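Local atomic coordinates of uncharacterized protein (Pseudomonas syringae pv. tomato, PDB entry 3K4I), a protein that is of unknown function but belongs to the aldolase/RraA family, forms a three-chain assembly and carries bound magnesium ions. Residues C[121-125]-C[140-144]; C[48-53]-C[132-136]. All coordinates share one frame; numbering follows the deposited sequence.

Contact 1. Residues C[121-125]-C[140-144]; sequences VARDI and RFMQS
Arg123 reaches along the backbone of Met142 and shows how one long side chain can serve two subunits at once. Its CG sits between its own backbone N and carbonyl carbon (chi1 73°), and from there the chain runs extended to NE, which lays CD beside the Met142 carbonyl and sets the guanidinium beyond it. NH1 then donates to Met142 O at 2.9 Å; the oxygen lies in the guanidinium plane, at its edge, and the N-H...O angle is 163°. Ser144 CA lies over one face of the same group. NH1 also forms a salt bridge with Asp30 of the second subunit, so a backbone carbonyl and a carboxylate would together limit the rotation of the guanidinium.

The two loops are also joined by a single beta bridge between Ala122 and Arg140. Phe141 N donates to Ala122 O at 3.0 Å, a straight bond at the N-H although the donor is tilted from the carbonyl plane, and a CA-H...O contact sets Arg140 CA 3.5 Å from the same oxygen. Beside this bridge Val121 CG2 rests on Phe141 CB at 4.0 Å, while the Phe141 ring turns away and takes Met142 SE, a selenomethionine selenium, over one face.

On the other flank Ile125 and Arg140 cross at about a right angle. Ile125 CG1 packs on Arg140 CG, and CG2, anti to the Ile125 backbone N, is centred over one guanidinium face, 3.5 Å from Arg140 CZ. Gln47 accepts a hydrogen bond from Arg140 NE. Strand 115-119, helix 125-130 and parallel strand 135-137 form a beta-alpha-beta crossover; the contact joins the loops after its two strands, at a subunit interface, with the Arg123 side chain about 6 Å from a bound magnesium ion.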
loop_
_atom_site.group_PDB
_atom_site.type_symbol
_atom_site.label_atom_id
_atom_site.label_comp_id
_atom_site.label_asym_id
_atom_site.label_seq_id
_atom_site.Cartn_x
_atom_site.Cartn_y
_atom_site.Cartn_z
ATOM N N VAL C 121 8.110 -3.740 -10.537
ATOM C CA VAL C 121 6.673 -3.934 -10.286
ATOM C C VAL C 121 6.114 -5.187 -10.964
ATOM O O VAL C 121 6.783 -5.788 -11.832
ATOM C CB VAL C 121 5.861 -2.671 -10.676
ATOM C CG1 VAL C 121 6.291 -1.493 -9.800
ATOM C CG2 VAL C 121 5.985 -2.339 -12.176
ATOM N N ALA C 122 4.920 -5.597 -10.533
ATOM C CA ALA C 122 4.261 -6.804 -11.054
ATOM C C ALA C 122 2.857 -6.506 -11.555
ATOM O O ALA C 122 2.251 -5.520 -11.132
ATOM C CB ALA C 122 4.201 -7.888 -9.959
ATOM N N ARG C 123 2.336 -7.373 -12.419
ATOM C CA ARG C 123 0.943 -7.270 -12.884
ATOM C C ARG C 123 0.136 -8.474 -12.440
ATOM O O ARG C 123 0.674 -9.364 -11.783
ATOM C CB ARG C 123 0.876 -7.087 -14.405
ATOM C CG ARG C 123 1.200 -8.289 -15.284
ATOM C CD ARG C 123 1.127 -7.797 -16.710
ATOM N NE ARG C 123 1.288 -8.867 -17.687
ATOM C CZ ARG C 123 1.060 -8.698 -18.982
ATOM N NH1 ARG C 123 0.677 -7.498 -19.431
ATOM N NH2 ARG C 123 1.233 -9.708 -19.818
ATOM N N ASP C 124 -1.147 -8.499 -12.810
ATOM C CA ASP C 124 -2.027 -9.613 -12.460
ATOM C C ASP C 124 -2.098 -9.825 -10.957
ATOM O O ASP C 124 -2.119 -10.956 -10.456
ATOM C CB ASP C 124 -1.586 -10.880 -13.196
ATOM C CG ASP C 124 -1.917 -10.823 -14.672
ATOM O OD1 ASP C 124 -3.069 -10.471 -15.020
ATOM O OD2 ASP C 124 -1.035 -11.112 -15.489
ATOM N N ILE C 125 -2.156 -8.708 -10.249
ATOM C CA ILE C 125 -2.214 -8.677 -8.806
ATOM C C ILE C 125 -3.410 -9.467 -8.265
ATOM O O ILE C 125 -3.305 -10.133 -7.242
ATOM C CB ILE C 125 -2.229 -7.213 -8.301
ATOM C CG1 ILE C 125 -0.943 -6.484 -8.741
ATOM C CG2 ILE C 125 -2.386 -7.146 -6.783
ATOM C CD1 ILE C 125 0.385 -7.223 -8.460
ATOM N N ARG C 140 2.444 -2.079 -8.220
ATOM C CA ARG C 140 1.523 -2.781 -9.104
ATOM C C ARG C 140 1.304 -1.977 -10.366
ATOM O O ARG C 140 1.073 -0.763 -10.292
ATOM C CB ARG C 140 0.185 -2.986 -8.406
ATOM C CG ARG C 140 0.275 -3.712 -7.043
ATOM C CD ARG C 140 -0.959 -3.487 -6.207
ATOM N NE ARG C 140 -1.002 -4.402 -5.047
ATOM C CZ ARG C 140 -2.116 -4.684 -4.374
ATOM N NH1 ARG C 140 -3.274 -4.103 -4.703
ATOM N NH2 ARG C 140 -2.082 -5.531 -3.360
ATOM N N PHE C 141 1.390 -2.662 -11.510
ATOM C CA PHE C 141 1.099 -2.052 -12.819
ATOM C C PHE C 141 0.607 -3.139 -13.775
ATOM O O PHE C 141 0.467 -4.275 -13.367
ATOM C CB PHE C 141 2.335 -1.319 -13.352
ATOM C CG PHE C 141 2.027 -0.246 -14.369
ATOM C CD1 PHE C 141 2.848 -0.074 -15.482
ATOM C CD2 PHE C 141 0.917 0.594 -14.218
ATOM C CE1 PHE C 141 2.588 0.926 -16.433
ATOM C CE2 PHE C 141 0.645 1.612 -15.174
ATOM C CZ PHE C 141 1.482 1.766 -16.278
HETATM N N MSE C 142 0.343 -2.815 -15.036
HETATM C CA MSE C 142 -0.193 -3.819 -15.967
HETATM C C MSE C 142 0.578 -3.963 -17.278
HETATM O O MSE C 142 0.395 -4.944 -18.012
HETATM C CB MSE C 142 -1.685 -3.554 -16.247
HETATM C CG MSE C 142 -1.971 -2.542 -17.325
HETATM SE SE MSE C 142 -1.422 -0.703 -16.929
HETATM C CE MSE C 142 -2.547 -0.427 -15.326
ATOM N N GLN C 143 1.434 -2.989 -17.583
ATOM C CA GLN C 143 2.131 -2.978 -18.873
ATOM C C GLN C 143 3.235 -4.034 -18.882
ATOM O O GLN C 143 4.001 -4.168 -17.920
ATOM C CB GLN C 143 2.677 -1.582 -19.218
ATOM C CG GLN C 143 1.580 -0.552 -19.480
ATOM C CD GLN C 143 2.111 0.823 -19.890
ATOM O OE1 GLN C 143 1.335 1.692 -20.256
ATOM N NE2 GLN C 143 3.422 1.015 -19.823
ATOM N N SER C 144 3.261 -4.787 -19.969
ATOM C CA SER C 144 4.135 -5.935 -20.182
ATOM C C SER C 144 5.590 -5.513 -20.283
ATOM O O SER C 144 5.876 -4.391 -20.703
ATOM C CB SER C 144 3.717 -6.610 -21.485
ATOM O OG SER C 144 4.631 -7.607 -21.892
#

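Contact 2. Residues C[48-53]-C[132-136]; sequences VPGTRC and NYPLF
Thr51 overlaps two residues of 132-136: its methyl CG2 lies 3.3 Å from Asn132 ND2, the two side chains sliding past each other in opposite directions, and its CB packs over CA and CB of Pro134. With OG1 placed between the Thr51 backbone N and carbonyl carbon (chi1 56°), the hydroxyl turns back into its own turn and the methyl is left for the asparagine. OG1 donates to Val48 O at 2.7 Å, in the carbonyl plane and on a lone pair, reinforcing a type II beta turn from Val48 to Thr51 whose backbone bond is weak.

Water takes the place of direct polar bonds between the segments. One molecule donates to Leu135 O and to Thr51 OG1 and accepts from Val48 N at 3.0 Å, so a single water joins the start and end of the turn to the strand; it also stands above one face of the Phe136 ring, toward the rim. A second water links Pro49 O with Asn132 ND2, 2.7 Å from each.

The remaining contacts are van der Waals: Val48 CG2 and Pro134 CG rest against the carbonyl oxygens Tyr133 O and Arg52 O, and Cys53 CB packs on Pro134 CB. Cys53 SG approaches Phe136 CE2 at 3.8 Å and stands 61° off the normal at the ring centroid, an oblique sulfur-aromatic contact, while Arg52 CA lies at the ring edge.

Asn132, in a Schellman motif, ends helix 125-130, and after Tyr133 and Pro134 the chain enters strand 135-137, which runs parallel to 115-119 and antiparallel to 45-46. Val48 leans on Val128 and Ile129 of that helix, Tyr133 packs against helix 102-110, and Cys53 and Phe136 both touch Cys173 on strand 170-174.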
loop_
_atom_site.group_PDB
_atom_site.type_symbol
_atom_site.label_atom_id
_atom_site.label_comp_id
_atom_site.label_asym_id
_atom_site.label_seq_id
_atom_site.Cartn_x
_atom_site.Cartn_y
_atom_site.Cartn_z
ATOM N N VAL C 48 0.673 -9.146 -1.039
ATOM C CA VAL C 48 -0.441 -10.034 -0.760
ATOM C C VAL C 48 -0.543 -10.153 0.749
ATOM O O VAL C 48 0.311 -10.766 1.374
ATOM C CB VAL C 48 -0.276 -11.436 -1.419
ATOM C CG1 VAL C 48 -1.466 -12.347 -1.046
ATOM C CG2 VAL C 48 -0.195 -11.307 -2.946
ATOM N N PRO C 49 -1.606 -9.591 1.340
ATOM C CA PRO C 49 -1.721 -9.653 2.799
ATOM C C PRO C 49 -1.680 -11.085 3.391
ATOM O O PRO C 49 -2.238 -12.021 2.813
ATOM C CB PRO C 49 -3.064 -8.960 3.075
ATOM C CG PRO C 49 -3.154 -7.922 1.933
ATOM C CD PRO C 49 -2.570 -8.639 0.740
ATOM N N GLY C 50 -0.949 -11.235 4.485
ATOM C CA GLY C 50 -0.869 -12.519 5.192
ATOM C C GLY C 50 0.074 -13.566 4.629
ATOM O O GLY C 50 0.060 -14.736 5.077
ATOM N N THR C 51 0.875 -13.182 3.643
ATOM C CA THR C 51 1.825 -14.129 3.048
ATOM C C THR C 51 3.251 -13.945 3.580
ATOM O O THR C 51 3.604 -12.896 4.151
ATOM C CB THR C 51 1.846 -14.046 1.511
ATOM O OG1 THR C 51 2.144 -12.691 1.093
ATOM C CG2 THR C 51 0.494 -14.536 0.937
ATOM N N ARG C 52 4.052 -14.979 3.391
ATOM C CA ARG C 52 5.472 -14.954 3.729
ATOM C C ARG C 52 6.167 -16.038 2.926
ATOM O O ARG C 52 5.520 -16.927 2.394
ATOM C CB ARG C 52 5.683 -15.148 5.250
ATOM C CG ARG C 52 5.212 -16.502 5.785
ATOM C CD ARG C 52 5.332 -16.563 7.316
ATOM N NE ARG C 52 6.688 -16.336 7.824
ATOM C CZ ARG C 52 7.685 -17.217 7.757
ATOM N NH1 ARG C 52 7.497 -18.405 7.203
ATOM N NH2 ARG C 52 8.883 -16.911 8.246
ATOM N N CYS C 53 7.472 -15.935 2.787
ATOM C CA CYS C 53 8.232 -17.020 2.161
ATOM C C CYS C 53 9.627 -17.089 2.689
ATOM O O CYS C 53 10.227 -16.065 3.091
ATOM C CB CYS C 53 8.269 -16.927 0.612
ATOM S SG CYS C 53 8.937 -15.356 -0.003
ATOM N N ASN C 132 -2.873 -16.690 -3.471
ATOM C CA ASN C 132 -2.155 -16.501 -2.191
ATOM C C ASN C 132 -0.640 -16.693 -2.351
ATOM O O ASN C 132 0.012 -17.325 -1.510
ATOM C CB ASN C 132 -2.689 -17.454 -1.106
ATOM C CG ASN C 132 -2.350 -16.977 0.329
ATOM O OD1 ASN C 132 -1.908 -17.767 1.180
ATOM N ND2 ASN C 132 -2.553 -15.703 0.586
ATOM N N TYR C 133 -0.099 -16.150 -3.435
ATOM C CA TYR C 133 1.313 -16.328 -3.775
ATOM C C TYR C 133 2.143 -15.204 -3.135
ATOM O O TYR C 133 1.786 -14.031 -3.241
ATOM C CB TYR C 133 1.511 -16.297 -5.287
ATOM C CG TYR C 133 2.965 -16.478 -5.677
ATOM C CD1 TYR C 133 3.584 -17.725 -5.508
ATOM C CD2 TYR C 133 3.714 -15.432 -6.237
ATOM C CE1 TYR C 133 4.895 -17.933 -5.841
ATOM C CE2 TYR C 133 5.061 -15.637 -6.593
ATOM C CZ TYR C 133 5.638 -16.905 -6.392
ATOM O OH TYR C 133 6.956 -17.136 -6.733
ATOM N N PRO C 134 3.256 -15.555 -2.467
ATOM C CA PRO C 134 4.029 -14.534 -1.788
ATOM C C PRO C 134 4.833 -13.631 -2.746
ATOM O O PRO C 134 5.930 -13.980 -3.180
ATOM C CB PRO C 134 4.932 -15.347 -0.848
ATOM C CG PRO C 134 4.183 -16.701 -0.689
ATOM C CD PRO C 134 3.716 -16.914 -2.097
ATOM N N LEU C 135 4.226 -12.499 -3.078
ATOM C CA LEU C 135 4.822 -11.515 -3.996
ATOM C C LEU C 135 5.205 -10.262 -3.267
ATOM O O LEU C 135 4.383 -9.665 -2.550
ATOM C CB LEU C 135 3.796 -11.129 -5.082
ATOM C CG LEU C 135 4.216 -9.993 -6.037
ATOM C CD1 LEU C 135 5.336 -10.555 -6.842
ATOM C CD2 LEU C 135 3.075 -9.608 -6.953
ATOM N N PHE C 136 6.439 -9.825 -3.506
ATOM C CA PHE C 136 6.951 -8.612 -2.914
ATOM C C PHE C 136 7.497 -7.750 -4.026
ATOM O O PHE C 136 8.248 -8.244 -4.876
ATOM C CB PHE C 136 8.024 -9.020 -1.916
ATOM C CG PHE C 136 7.514 -9.958 -0.884
ATOM C CD1 PHE C 136 7.060 -9.481 0.347
ATOM C CD2 PHE C 136 7.418 -11.320 -1.155
ATOM C CE1 PHE C 136 6.556 -10.356 1.306
ATOM C CE2 PHE C 136 6.869 -12.211 -0.198
ATOM C CZ PHE C 136 6.439 -11.717 1.030
HETATM O O HOH W 1 3.158 -10.689 -0.219
HETATM O O HOH W 2 -2.696 -14.717 3.082
#

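How the contacts relate
The contacts lie at opposite ends of short helix 125-130: contact 1 includes its first residue, and segment 132-136 of contact 2 follows its end. Their segments alternate along the chain and meet at Leu135, whose CD2 packs on Ala122 CB at 3.6 Å and on Ile125 CD1. Both are largely buried, but differently. Contact 1 lies farther from the chain centre, about 19 Å against 11 Å between centres, and is covered by a second subunit; its polar links are direct and partly charged. Contact 2 is touched by no other chain of the assembly, is exposed at Pro49 and Asn132, and combines water bridges with apolar packing against the sheet.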